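Local atomic coordinates of p-47 protein (PDB entry 5WIX), a protein that is of unknown function but has a TULIP-type fold resembling bactericidal/permeability-increasing protein, whose relatives bind lipids, so a role in lipid binding is possible. Residues P297-S303 against T314-V320; Q58-M62 against F154-I159; D24-S30 against E233-S239; L105-L109 against K136-S140; H37-Y41 against Q168-F173. One frame throughout, in Å; residues are numbered along the deposited sequence.

How the contacts relate
The five contacts are strung along an elongated, BPI-like chain. Contact 3 lies in the six-stranded sheet near the middle; contact 1 is on one side of the chain's centre, and contacts 2, 4 and 5 are on the opposite side. The centres of contacts 1 and 2 are about 74 Å apart, and contact 1 is about 36 Å from contact 3, centre to centre. Contacts 2, 4 and 5 form a connected series: Ile159 CD1 of contact 2 meets Leu105 CD2 of contact 4 at 3.6 Å, and Leu109 CD2 of contact 4 meets Phe173 CE2 of contact 5 at 3.6 Å. Helix 31-42 of contact 5 directly follows strand 25-30 of contact 3.

Contact 1. Residues P297-S303 against T314-V320; sequences PEINDFS and TRLSGIV
A beta hairpin made by strands 293-307 and 311-322 carries this contact, and a classic beta bulge interrupts its antiparallel pairing. At the bulge Asn300 and Asp301 both face Ser317, whose carbonyl oxygen is gripped twice. Asn300 N donates to Ser317 O at 2.7 Å, in the carbonyl plane and on a lone pair, and Asp301 N reaches the same oxygen at 3.2 Å. Before the bulge Glu298 and Ile319 form a hydrogen-bonded pair, with Glu298 N to Ile319 O at 2.8 Å; these two side chains lie alongside one another. Glutamate suits the place because its CG and carboxylate carbon lie along Ile319 CD1, on a partly exposed face where the charge can be accommodated. Gly318 sits opposite Ile299, where the strands come close and its CA rests against Glu298 O.

On the buried face, Leu316 CB lies 3.7 Å from Ile299 CG2 and also packs against CD1 of the Phe302 ring, which Thr314 CG2 approaches at a slant. Helix 370-390 covers this face through Phe387, which touches both Ile299 and Leu316. The pattern is consistent with a TULIP module, in which a long helix lies against a curved antiparallel sheet.

Asp301 and Ser317 turn to the other face, where short polar side chains are well placed. Both chi1 values (51° and 83°) tuck the polar group in over its own backbone, bringing hydroxyl and carboxylate together. Ser317 OG donates to the syn side of Asp301 OD1 at 2.7 Å, 31° out of the carboxylate plane.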
# COMPACT_ATOMS: atom_id res chain seq x y z
N PRO A 297 2.82 -16.09 35.61
CA PRO A 297 3.26 -17.12 34.66
C PRO A 297 4.24 -16.54 33.67
O PRO A 297 4.28 -15.32 33.54
CB PRO A 297 1.97 -17.55 33.99
CG PRO A 297 1.12 -16.32 34.03
CD PRO A 297 1.45 -15.63 35.32
N GLU A 298 5.02 -17.38 33.01
CA GLU A 298 5.91 -16.90 31.96
C GLU A 298 5.84 -17.77 30.72
O GLU A 298 6.05 -18.99 30.79
CB GLU A 298 7.35 -16.80 32.48
CG GLU A 298 7.88 -18.08 33.05
CD GLU A 298 9.09 -17.85 33.93
OE1 GLU A 298 10.21 -18.06 33.41
OE2 GLU A 298 8.94 -17.49 35.13
N ILE A 299 5.55 -17.14 29.59
CA ILE A 299 5.60 -17.81 28.31
C ILE A 299 7.04 -17.86 27.81
O ILE A 299 7.73 -16.83 27.77
CB ILE A 299 4.72 -17.10 27.26
CG1 ILE A 299 3.26 -17.03 27.74
CG2 ILE A 299 4.76 -17.88 25.98
CD1 ILE A 299 2.64 -15.64 27.67
N ASN A 300 7.50 -19.04 27.41
CA ASN A 300 8.90 -19.24 27.07
C ASN A 300 9.25 -19.20 25.59
O ASN A 300 10.34 -18.75 25.23
CB ASN A 300 9.38 -20.56 27.65
CG ASN A 300 9.77 -20.43 29.09
OD1 ASN A 300 10.42 -19.45 29.47
ND2 ASN A 300 9.36 -21.39 29.90
N ASP A 301 8.34 -19.70 24.74
CA ASP A 301 8.41 -19.47 23.29
C ASP A 301 7.02 -19.13 22.74
O ASP A 301 6.00 -19.70 23.15
CB ASP A 301 9.03 -20.66 22.55
CG ASP A 301 8.39 -21.98 22.90
OD1 ASP A 301 7.16 -22.02 23.12
OD2 ASP A 301 9.12 -22.99 22.95
N PHE A 302 6.99 -18.17 21.82
CA PHE A 302 5.73 -17.60 21.36
C PHE A 302 5.79 -17.43 19.86
O PHE A 302 6.82 -17.01 19.33
CB PHE A 302 5.49 -16.27 22.03
CG PHE A 302 4.25 -15.55 21.58
CD1 PHE A 302 3.09 -15.59 22.35
CD2 PHE A 302 4.25 -14.79 20.43
CE1 PHE A 302 1.96 -14.91 21.97
CE2 PHE A 302 3.13 -14.11 20.04
CZ PHE A 302 1.98 -14.17 20.81
N SER A 303 4.69 -17.75 19.20
CA SER A 303 4.65 -17.65 17.75
C SER A 303 3.26 -17.23 17.26
O SER A 303 2.24 -17.77 17.70
CB SER A 303 5.05 -18.97 17.11
OG SER A 303 4.02 -19.41 16.25
N THR A 314 -1.99 -18.54 16.74
CA THR A 314 -1.04 -18.30 17.81
C THR A 314 -0.66 -19.59 18.51
O THR A 314 -1.50 -20.46 18.77
CB THR A 314 -1.60 -17.32 18.80
OG1 THR A 314 -2.21 -16.22 18.08
CG2 THR A 314 -0.49 -16.81 19.69
N ARG A 315 0.64 -19.74 18.79
CA ARG A 315 1.19 -20.98 19.31
C ARG A 315 2.26 -20.66 20.35
O ARG A 315 3.42 -20.44 20.00
CB ARG A 315 1.78 -21.81 18.18
CG ARG A 315 1.51 -23.29 18.28
CD ARG A 315 2.24 -24.06 17.17
NE ARG A 315 1.87 -23.58 15.84
CZ ARG A 315 2.70 -23.57 14.80
NH1 ARG A 315 3.95 -24.00 14.93
NH2 ARG A 315 2.28 -23.12 13.62
N LEU A 316 1.86 -20.63 21.62
CA LEU A 316 2.78 -20.33 22.73
C LEU A 316 2.91 -21.47 23.73
O LEU A 316 2.05 -22.34 23.84
CB LEU A 316 2.32 -19.08 23.48
CG LEU A 316 0.87 -19.02 23.97
CD1 LEU A 316 0.66 -19.80 25.28
CD2 LEU A 316 0.39 -17.57 24.10
N SER A 317 4.00 -21.43 24.49
CA SER A 317 4.15 -22.34 25.61
C SER A 317 5.05 -21.77 26.70
O SER A 317 5.96 -20.99 26.44
CB SER A 317 4.70 -23.68 25.14
OG SER A 317 6.11 -23.60 25.02
N GLY A 318 4.78 -22.17 27.94
CA GLY A 318 5.50 -21.68 29.09
C GLY A 318 4.95 -22.30 30.36
O GLY A 318 4.20 -23.28 30.30
N ILE A 319 5.31 -21.72 31.50
CA ILE A 319 4.94 -22.30 32.79
C ILE A 319 4.47 -21.25 33.78
O ILE A 319 4.59 -20.05 33.53
CB ILE A 319 6.12 -23.04 33.41
CG1 ILE A 319 7.42 -22.26 33.16
CG2 ILE A 319 6.23 -24.45 32.83
CD1 ILE A 319 7.79 -21.33 34.27
N VAL A 320 3.92 -21.72 34.89
CA VAL A 320 3.57 -20.85 36.00
C VAL A 320 3.95 -21.50 37.33
O VAL A 320 3.45 -22.57 37.68
CB VAL A 320 2.07 -20.49 36.00
CG1 VAL A 320 1.22 -21.72 35.74
CG2 VAL A 320 1.69 -19.85 37.31

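Contact 2. Residues Q58-M62 against F154-I159; sequences QEIKM and FNKLLI
The flat amide of Gln58 meets the helix through its oxygen, OE1, which comes to Leu158 CD2 at 3.5 Å. The same oxygen approaches the Phe154 ring at a slant, with 4.4 Å between Gln58 OE1 and Phe154 CD1. Phe154 also touches Phe89 and Phe91 of strand 87-91, so the ring links the start of the helix to a neighbouring strand. Glutamine fits this partly exposed end of the contact: CB lies near the leucine methyls, and the extended chain (chi2 -179°) is long enough to carry the amide across to the helix, its oxygen reaching Leu158.

Farther along, the contact is apolar. Leu158 and Ile60 run antiparallel, flank to flank, and Leu158 CD1 meets Ile60 CG2 at 3.6 Å. The other branch of Ile60 extends to the helix backbone, with CD1 lying 4.0 Å from Ile159 CA. A beta-branched residue is apt here, since its two arms touch successive helix residues. Met62 comes in nearly perpendicular to Ile159. Its chain turns at the thioether (chi3 -67°), placing the methyl CE 3.6 Å from Ile159 CG2. The long, flexible methionine can thus span to Ile159, and it also touches Leu98.

Gln58, Ile60 and Met62, every second residue of the strand, all point their CB atoms at the helix, whose segment axis passes 8.9 Å from that of the strand at 73°. This is helix-on-sheet packing, a short helix laid steeply across a strand of the large antiparallel sheet of this BPI-like protein.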
# COMPACT_ATOMS: atom_id res chain seq x y z
N GLN A 58 8.17 25.18 -41.55
CA GLN A 58 7.22 24.34 -40.82
C GLN A 58 6.66 25.05 -39.58
O GLN A 58 7.38 25.84 -38.94
CB GLN A 58 7.88 23.02 -40.43
CG GLN A 58 8.50 22.26 -41.60
CD GLN A 58 9.12 20.93 -41.18
OE1 GLN A 58 8.42 20.03 -40.70
NE2 GLN A 58 10.43 20.81 -41.36
N GLU A 59 5.40 24.78 -39.24
CA GLU A 59 4.81 25.31 -38.00
C GLU A 59 3.45 24.67 -37.60
O GLU A 59 2.68 24.23 -38.46
CB GLU A 59 4.64 26.84 -38.11
CG GLU A 59 3.64 27.31 -39.15
CD GLU A 59 3.50 28.82 -39.17
OE1 GLU A 59 2.71 29.33 -40.00
OE2 GLU A 59 4.18 29.50 -38.37
N ILE A 60 3.20 24.62 -36.28
CA ILE A 60 1.89 24.24 -35.72
C ILE A 60 1.46 25.14 -34.57
O ILE A 60 2.28 25.62 -33.79
CB ILE A 60 1.85 22.80 -35.16
CG1 ILE A 60 2.85 22.61 -34.03
CG2 ILE A 60 2.15 21.80 -36.23
CD1 ILE A 60 2.68 21.30 -33.34
N LYS A 61 0.15 25.33 -34.47
CA LYS A 61 -0.45 25.99 -33.32
C LYS A 61 -1.59 25.13 -32.83
O LYS A 61 -2.66 25.12 -33.43
CB LYS A 61 -0.94 27.40 -33.68
N MET A 62 -1.36 24.38 -31.75
CA MET A 62 -2.36 23.46 -31.20
C MET A 62 -3.06 24.00 -29.95
O MET A 62 -2.42 24.30 -28.94
CB MET A 62 -1.70 22.11 -30.87
CG MET A 62 -1.71 21.11 -32.00
SD MET A 62 -0.99 19.51 -31.55
CE MET A 62 0.74 19.92 -31.27
N PHE A 154 4.21 14.46 -41.60
CA PHE A 154 4.60 15.78 -41.14
C PHE A 154 3.93 16.16 -39.81
O PHE A 154 4.58 16.78 -38.98
CB PHE A 154 4.29 16.84 -42.21
CG PHE A 154 5.29 16.87 -43.35
CD1 PHE A 154 6.65 16.76 -43.12
CD2 PHE A 154 4.85 17.03 -44.67
CE1 PHE A 154 7.55 16.79 -44.17
CE2 PHE A 154 5.74 17.07 -45.73
CZ PHE A 154 7.10 16.95 -45.48
N ASN A 155 2.66 15.79 -39.60
CA ASN A 155 1.99 16.11 -38.33
C ASN A 155 2.78 15.50 -37.20
O ASN A 155 3.11 16.17 -36.22
CB ASN A 155 0.53 15.60 -38.27
CG ASN A 155 -0.15 15.86 -36.88
OD1 ASN A 155 -0.17 16.98 -36.37
ND2 ASN A 155 -0.72 14.81 -36.29
N LYS A 156 3.11 14.22 -37.35
CA LYS A 156 3.79 13.48 -36.30
C LYS A 156 5.18 14.05 -36.00
O LYS A 156 5.52 14.27 -34.84
CB LYS A 156 3.87 12.00 -36.67
CG LYS A 156 2.51 11.35 -36.83
CD LYS A 156 2.70 10.06 -37.58
CE LYS A 156 1.77 8.98 -37.07
NZ LYS A 156 0.95 8.36 -38.17
N LEU A 157 5.98 14.30 -37.04
CA LEU A 157 7.28 14.95 -36.87
C LEU A 157 7.11 16.24 -36.07
O LEU A 157 7.87 16.51 -35.13
CB LEU A 157 7.93 15.24 -38.24
CG LEU A 157 9.15 16.18 -38.32
CD1 LEU A 157 10.24 15.83 -37.29
CD2 LEU A 157 9.73 16.20 -39.75
N LEU A 158 6.08 17.00 -36.42
CA LEU A 158 5.86 18.30 -35.81
C LEU A 158 5.23 18.25 -34.42
O LEU A 158 5.71 18.94 -33.53
CB LEU A 158 5.00 19.18 -36.72
CG LEU A 158 5.75 19.90 -37.85
CD1 LEU A 158 4.88 21.02 -38.41
CD2 LEU A 158 7.13 20.43 -37.43
N ILE A 159 4.19 17.46 -34.19
CA ILE A 159 3.60 17.48 -32.85
C ILE A 159 4.52 16.81 -31.86
O ILE A 159 4.20 16.76 -30.70
CB ILE A 159 2.22 16.78 -32.72
CG1 ILE A 159 2.37 15.26 -32.72
CG2 ILE A 159 1.24 17.30 -33.74
CD1 ILE A 159 1.52 14.58 -31.68

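Contact 3. Residues D24-S30 against E233-S239; sequences DIVYGCS and EVGLLIS
Tyr27 and Leu236 rise in parallel from a non-hydrogen-bonded pair of two antiparallel strands. Leu236 CD1 meets the edge of the tyrosine ring near its plane, 3.6 Å from CE1. With CG anti to the carbonyl carbon (chi1 -46°), the ring leans beside the leucine and also reaches Val407 and Trp409 of strand 407-409, which belongs to another sheet. Large apolar surfaces suit this buried layer between sheets. On the same face Cys29 SG touches Val234 CG2 at 4.0 Å, and both residues touch Trp409, while Ile25 pairs with Ile238.

The opposite face carries Val26 beside Leu237, with CB to CB at 4.3 Å, and then the glycines Gly28 and Gly235, which add bare backbone there. Both pairs are hydrogen-bonded in each direction. Leu237 N reaches Val26 O at 2.8 Å in a nearly straight bond of 173°, whereas Gly28 N approaches Gly235 O from above the carbonyl plane.

Beyond the last bridges Ser239 N still donates to Asp24 O, and Ser30 N to Glu233 O. Each serine is the N-cap of the helix that follows, its short hydroxyl accepting a weak bond from a backbone N there. Glu233 OE1 turns to Met432 N on the next strand. These two strands are the middle pair of the six-stranded antiparallel sheet near the chain's centre, consistent with the central sheet that joins the two tubular halves in BPI-like proteins.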
# COMPACT_ATOMS: atom_id res chain seq x y z
N ASP A 24 6.96 -3.98 -1.54
CA ASP A 24 6.70 -3.70 -0.11
C ASP A 24 5.40 -2.96 0.19
O ASP A 24 4.61 -3.36 1.04
CB ASP A 24 7.86 -2.91 0.51
CG ASP A 24 8.97 -3.79 1.01
OD1 ASP A 24 8.68 -4.93 1.45
OD2 ASP A 24 10.13 -3.33 0.96
N ILE A 25 5.23 -1.82 -0.48
CA ILE A 25 3.98 -1.08 -0.41
C ILE A 25 3.65 -0.67 -1.83
O ILE A 25 4.51 -0.15 -2.55
CB ILE A 25 4.09 0.16 0.50
CG1 ILE A 25 4.32 -0.25 1.94
CG2 ILE A 25 2.84 1.00 0.40
CD1 ILE A 25 4.26 0.91 2.91
N VAL A 26 2.41 -0.92 -2.25
CA VAL A 26 1.97 -0.56 -3.59
C VAL A 26 0.82 0.42 -3.47
O VAL A 26 -0.12 0.17 -2.70
CB VAL A 26 1.55 -1.81 -4.38
CG1 VAL A 26 1.12 -1.45 -5.80
CG2 VAL A 26 2.67 -2.84 -4.39
N TYR A 27 0.90 1.54 -4.20
CA TYR A 27 -0.22 2.51 -4.27
C TYR A 27 -0.89 2.49 -5.64
O TYR A 27 -0.23 2.20 -6.63
CB TYR A 27 0.26 3.92 -3.97
CG TYR A 27 1.15 4.00 -2.75
CD1 TYR A 27 0.62 4.25 -1.49
CD2 TYR A 27 2.50 3.82 -2.88
CE1 TYR A 27 1.43 4.32 -0.38
CE2 TYR A 27 3.33 3.88 -1.79
CZ TYR A 27 2.79 4.13 -0.53
OH TYR A 27 3.64 4.19 0.57
N GLY A 28 -2.18 2.82 -5.69
CA GLY A 28 -2.91 2.81 -6.95
C GLY A 28 -4.08 3.78 -7.06
O GLY A 28 -4.75 4.09 -6.06
N CYS A 29 -4.32 4.26 -8.28
CA CYS A 29 -5.42 5.20 -8.53
C CYS A 29 -6.18 4.97 -9.86
O CYS A 29 -5.60 4.60 -10.89
CB CYS A 29 -4.90 6.64 -8.49
SG CYS A 29 -6.20 7.92 -8.54
N SER A 30 -7.49 5.20 -9.82
CA SER A 30 -8.35 5.07 -10.98
C SER A 30 -8.00 6.11 -12.02
O SER A 30 -7.82 7.29 -11.70
CB SER A 30 -9.82 5.22 -10.56
OG SER A 30 -10.72 5.19 -11.66
N GLU A 233 -11.93 4.47 -5.38
CA GLU A 233 -11.09 5.21 -6.33
C GLU A 233 -9.59 5.03 -6.07
O GLU A 233 -8.81 4.90 -7.01
CB GLU A 233 -11.41 6.69 -6.27
CG GLU A 233 -12.88 7.02 -6.16
CD GLU A 233 -13.13 8.50 -5.98
OE1 GLU A 233 -12.17 9.21 -5.60
OE2 GLU A 233 -14.28 8.95 -6.21
N VAL A 234 -9.18 5.05 -4.80
CA VAL A 234 -7.76 4.91 -4.47
C VAL A 234 -7.53 3.69 -3.58
O VAL A 234 -8.36 3.35 -2.72
CB VAL A 234 -7.20 6.18 -3.79
CG1 VAL A 234 -5.75 5.98 -3.36
CG2 VAL A 234 -7.26 7.35 -4.72
N GLY A 235 -6.41 3.01 -3.81
CA GLY A 235 -6.05 1.83 -3.07
C GLY A 235 -4.60 1.85 -2.62
O GLY A 235 -3.75 2.57 -3.19
N LEU A 236 -4.34 1.05 -1.59
CA LEU A 236 -3.04 0.94 -0.94
C LEU A 236 -2.87 -0.49 -0.46
O LEU A 236 -3.72 -1.01 0.27
CB LEU A 236 -2.95 1.95 0.20
CG LEU A 236 -1.69 2.29 1.02
CD1 LEU A 236 -1.65 3.73 1.46
CD2 LEU A 236 -1.64 1.38 2.25
N LEU A 237 -1.78 -1.13 -0.87
CA LEU A 237 -1.51 -2.50 -0.47
C LEU A 237 -0.23 -2.65 0.35
O LEU A 237 0.88 -2.44 -0.16
CB LEU A 237 -1.41 -3.40 -1.69
CG LEU A 237 -1.55 -4.86 -1.26
CD1 LEU A 237 -2.70 -4.97 -0.26
CD2 LEU A 237 -1.80 -5.76 -2.47
N ILE A 238 -0.38 -3.05 1.62
CA ILE A 238 0.76 -3.29 2.52
C ILE A 238 1.15 -4.77 2.55
O ILE A 238 0.29 -5.64 2.74
CB ILE A 238 0.44 -2.83 3.95
CG1 ILE A 238 0.37 -1.31 4.03
CG2 ILE A 238 1.49 -3.33 4.90
CD1 ILE A 238 -0.60 -0.82 5.09
N SER A 239 2.44 -5.03 2.33
CA SER A 239 2.99 -6.39 2.37
C SER A 239 2.69 -7.06 3.71
O SER A 239 2.49 -6.38 4.72
CB SER A 239 4.49 -6.37 2.14
OG SER A 239 5.18 -5.98 3.33

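Contact 4. Residues L105-L109 against K136-S140; sequences LEIKL and KVIVS
Two backbone hydrogen bonds join Glu106 and Val139, the one hydrogen-bonded pair of this short antiparallel pairing. Glu106 N donates to Val139 O at 3.0 Å, and Val139 N returns the bond to Glu106 O at 3.1 Å. Alongside them, Leu105 CA lies 3.5 Å from Val139 O in a CA-H...O contact. The Glu106 side chain has a polar partner on strand 78-85, a long, weak ion pair from OE1 to Arg79.

Apolar touching is sparse on the face of Leu105 and Ile107: Ile107 CG2 comes to Ile138 CG1 at 4.4 Å. Leu105 CD2 instead passes near a polar group, the Ser140 hydroxyl. Both strand 104-113 residues are committed to the interior: Ile107 packs on Ile80 and Phe125, and Leu105 on Ile82 and Phe162.

The aliphatic stem of a charged residue provides the third kind of contact. Lys108 starts out extended, then bends at chi3 (-83°), and this lays CE 3.6 Å from Val137 CG1. Lysine suits the partly exposed margin because its long stem lies along the valine, the amine ending beside the same methyl.

The chemistry suggests that, within this pairing, the two backbone bonds fix the register while the side chains add only modest packing.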
# COMPACT_ATOMS: atom_id res chain seq x y z
N LEU A 105 -1.10 9.31 -28.23
CA LEU A 105 0.30 9.30 -27.84
C LEU A 105 0.56 8.32 -26.71
O LEU A 105 -0.35 7.93 -25.99
CB LEU A 105 0.74 10.69 -27.40
CG LEU A 105 0.25 11.79 -28.33
CD1 LEU A 105 0.47 13.18 -27.74
CD2 LEU A 105 1.01 11.64 -29.63
N GLU A 106 1.82 7.92 -26.58
CA GLU A 106 2.31 7.29 -25.36
C GLU A 106 3.38 8.21 -24.80
O GLU A 106 4.25 8.66 -25.55
CB GLU A 106 2.89 5.90 -25.63
CG GLU A 106 1.87 4.78 -25.66
CD GLU A 106 2.55 3.43 -25.79
OE1 GLU A 106 1.96 2.42 -25.32
OE2 GLU A 106 3.67 3.37 -26.34
N ILE A 107 3.29 8.52 -23.51
CA ILE A 107 4.26 9.42 -22.88
C ILE A 107 4.85 8.88 -21.57
O ILE A 107 4.25 8.03 -20.90
CB ILE A 107 3.63 10.79 -22.58
CG1 ILE A 107 2.65 11.19 -23.66
CG2 ILE A 107 4.71 11.84 -22.47
CD1 ILE A 107 2.26 12.65 -23.59
N LYS A 108 6.04 9.38 -21.22
CA LYS A 108 6.74 8.98 -20.01
C LYS A 108 6.45 9.88 -18.81
O LYS A 108 6.40 11.12 -18.90
CB LYS A 108 8.26 8.95 -20.26
CG LYS A 108 9.08 8.68 -19.00
CD LYS A 108 10.58 8.74 -19.25
CE LYS A 108 11.09 7.43 -19.81
NZ LYS A 108 12.55 7.28 -19.61
N LEU A 109 6.23 9.24 -17.67
CA LEU A 109 6.21 9.95 -16.41
C LEU A 109 7.47 9.63 -15.61
O LEU A 109 8.01 8.52 -15.67
CB LEU A 109 4.98 9.56 -15.60
CG LEU A 109 3.67 9.78 -16.34
CD1 LEU A 109 2.52 9.51 -15.39
CD2 LEU A 109 3.62 11.19 -16.86
N LYS A 136 12.45 10.37 -28.45
CA LYS A 136 13.13 9.82 -27.28
C LYS A 136 12.13 9.22 -26.28
O LYS A 136 12.12 8.00 -26.07
CB LYS A 136 13.97 10.90 -26.60
N VAL A 137 11.29 10.05 -25.66
CA VAL A 137 10.31 9.53 -24.70
C VAL A 137 8.87 9.99 -25.02
O VAL A 137 8.04 10.16 -24.11
CB VAL A 137 10.67 9.92 -23.22
CG1 VAL A 137 12.01 9.29 -22.77
CG2 VAL A 137 10.71 11.43 -23.04
N ILE A 138 8.58 10.20 -26.30
CA ILE A 138 7.20 10.32 -26.81
C ILE A 138 7.02 9.46 -28.05
O ILE A 138 7.80 9.57 -29.01
CB ILE A 138 6.78 11.75 -27.21
CG1 ILE A 138 7.01 12.77 -26.11
CG2 ILE A 138 5.31 11.78 -27.59
CD1 ILE A 138 6.18 14.03 -26.30
N VAL A 139 6.01 8.61 -28.05
CA VAL A 139 5.75 7.79 -29.23
C VAL A 139 4.36 8.21 -29.78
O VAL A 139 3.49 8.64 -29.02
CB VAL A 139 5.86 6.25 -28.89
CG1 VAL A 139 5.07 5.39 -29.85
CG2 VAL A 139 7.32 5.79 -28.88
N SER A 140 4.18 8.14 -31.09
CA SER A 140 2.89 8.42 -31.69
C SER A 140 2.26 7.09 -32.10
O SER A 140 2.87 6.28 -32.83
CB SER A 140 3.05 9.35 -32.90
OG SER A 140 1.85 10.05 -33.16

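Contact 5. Residues H37-Y41 against Q168-F173; sequences HLKNY and QVSYIF
Tyr41, on the helix that follows the first strand of the BPI-like central sheet, meets the loop leading into strand 174-177. Its hydroxyl is the polar anchor: Ser170 N donates to Tyr41 OH at 2.9 Å, with an angle of 141° at the hydrogen. The ring supplies a CH-pi platform, since Tyr171 CB sits over one of its faces, 4.0 Å from the centroid. The two tyrosine side chains run in opposite directions, and their ring planes meet at 42°, neither stacked nor edge-to-face. With CG anti to N (chi1 168°), Tyr41 stretches across to the loop, where Val169 CG1 also approaches CE2. A tyrosine suits the spot, combining a flat surface with a ring long enough to carry its hydroxyl to a loop amide.

Leu38, one turn earlier, puts CD1 over a face of the Tyr171 ring, 4.1 Å from its centroid, in a second CH-pi contact. Two apolar methyls let the leucine serve both Tyr171 and Phe173.

The next shell fixes these rings. Tyr171 OH is hydrogen-bonded to Asn410 OD1, which probably helps hold the far end of the ring, and Phe173 packs edge-to-face with Phe125 of strand 120-125. Leu38 CD2 closes the arrangement at the edge of the Phe173 ring, 4.3 Å from its CE1.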
# COMPACT_ATOMS: atom_id res chain seq x y z
N HIS A 37 -9.35 15.42 -12.99
CA HIS A 37 -8.51 16.50 -12.50
C HIS A 37 -7.57 16.99 -13.59
O HIS A 37 -7.09 18.13 -13.57
CB HIS A 37 -7.71 16.06 -11.27
CG HIS A 37 -8.54 16.04 -10.03
ND1 HIS A 37 -8.66 14.91 -9.23
CD2 HIS A 37 -9.31 16.99 -9.46
CE1 HIS A 37 -9.47 15.18 -8.22
NE2 HIS A 37 -9.88 16.43 -8.33
N LEU A 38 -7.33 16.12 -14.56
CA LEU A 38 -6.57 16.49 -15.73
C LEU A 38 -7.38 17.46 -16.58
O LEU A 38 -6.85 18.46 -17.07
CB LEU A 38 -6.18 15.25 -16.53
CG LEU A 38 -5.09 15.50 -17.57
CD1 LEU A 38 -4.05 16.44 -16.98
CD2 LEU A 38 -4.45 14.18 -17.99
N LYS A 39 -8.67 17.17 -16.73
CA LYS A 39 -9.54 17.94 -17.61
C LYS A 39 -9.64 19.41 -17.20
O LYS A 39 -9.54 20.30 -18.04
CB LYS A 39 -10.94 17.33 -17.69
CG LYS A 39 -11.95 18.24 -18.42
CD LYS A 39 -13.41 17.78 -18.31
CE LYS A 39 -13.79 16.80 -19.44
NZ LYS A 39 -13.57 17.33 -20.84
N ASN A 40 -9.85 19.67 -15.90
CA ASN A 40 -10.02 21.05 -15.46
C ASN A 40 -8.68 21.70 -15.09
O ASN A 40 -8.64 22.88 -14.74
CB ASN A 40 -10.99 21.13 -14.28
CG ASN A 40 -10.50 20.41 -13.07
OD1 ASN A 40 -9.75 19.44 -13.18
ND2 ASN A 40 -10.90 20.88 -11.89
N TYR A 41 -7.60 20.93 -15.18
CA TYR A 41 -6.27 21.54 -15.23
C TYR A 41 -6.09 22.12 -16.62
O TYR A 41 -5.42 23.14 -16.81
CB TYR A 41 -5.15 20.54 -14.90
CG TYR A 41 -3.77 21.08 -15.22
CD1 TYR A 41 -3.15 22.01 -14.40
CD2 TYR A 41 -3.10 20.67 -16.37
CE1 TYR A 41 -1.90 22.51 -14.70
CE2 TYR A 41 -1.85 21.17 -16.68
CZ TYR A 41 -1.25 22.09 -15.84
OH TYR A 41 0.00 22.58 -16.17
N GLN A 168 5.54 23.91 -19.89
CA GLN A 168 4.21 24.50 -19.87
C GLN A 168 3.20 23.61 -19.16
O GLN A 168 2.30 24.11 -18.49
CB GLN A 168 3.74 24.79 -21.30
CG GLN A 168 2.33 25.31 -21.35
CD GLN A 168 2.14 26.32 -22.46
OE1 GLN A 168 3.11 26.77 -23.07
NE2 GLN A 168 0.89 26.68 -22.72
N VAL A 169 3.35 22.30 -19.30
CA VAL A 169 2.48 21.37 -18.58
C VAL A 169 3.10 20.88 -17.27
O VAL A 169 3.89 19.94 -17.25
CB VAL A 169 2.14 20.15 -19.44
CG1 VAL A 169 1.18 19.24 -18.67
CG2 VAL A 169 1.55 20.59 -20.76
N SER A 170 2.73 21.53 -16.18
CA SER A 170 3.31 21.19 -14.89
C SER A 170 2.33 20.40 -14.01
O SER A 170 2.35 20.53 -12.79
CB SER A 170 3.75 22.47 -14.16
OG SER A 170 2.66 23.38 -14.01
N TYR A 171 1.50 19.57 -14.64
CA TYR A 171 0.47 18.87 -13.88
C TYR A 171 1.05 17.80 -12.97
O TYR A 171 1.92 17.03 -13.37
CB TYR A 171 -0.56 18.21 -14.79
CG TYR A 171 -1.63 17.56 -13.98
CD1 TYR A 171 -2.44 18.32 -13.14
CD2 TYR A 171 -1.83 16.18 -14.01
CE1 TYR A 171 -3.41 17.74 -12.36
CE2 TYR A 171 -2.81 15.58 -13.23
CZ TYR A 171 -3.60 16.38 -12.40
OH TYR A 171 -4.58 15.82 -11.61
N ILE A 172 0.54 17.77 -11.74
CA ILE A 172 1.04 16.88 -10.70
C ILE A 172 0.18 15.65 -10.54
O ILE A 172 -0.88 15.71 -9.92
CB ILE A 172 1.10 17.57 -9.36
CG1 ILE A 172 1.66 18.99 -9.50
CG2 ILE A 172 1.89 16.74 -8.38
CD1 ILE A 172 1.53 19.82 -8.22
N PHE A 173 0.63 14.53 -11.07
CA PHE A 173 -0.15 13.30 -11.02
C PHE A 173 -0.23 12.70 -9.62
O PHE A 173 -1.20 12.02 -9.29
CB PHE A 173 0.43 12.26 -11.98
CG PHE A 173 0.09 12.51 -13.41
CD1 PHE A 173 -1.22 12.49 -13.83
CD2 PHE A 173 1.09 12.76 -14.34
CE1 PHE A 173 -1.53 12.72 -15.14
CE2 PHE A 173 0.79 12.99 -15.66
CZ PHE A 173 -0.53 12.97 -16.06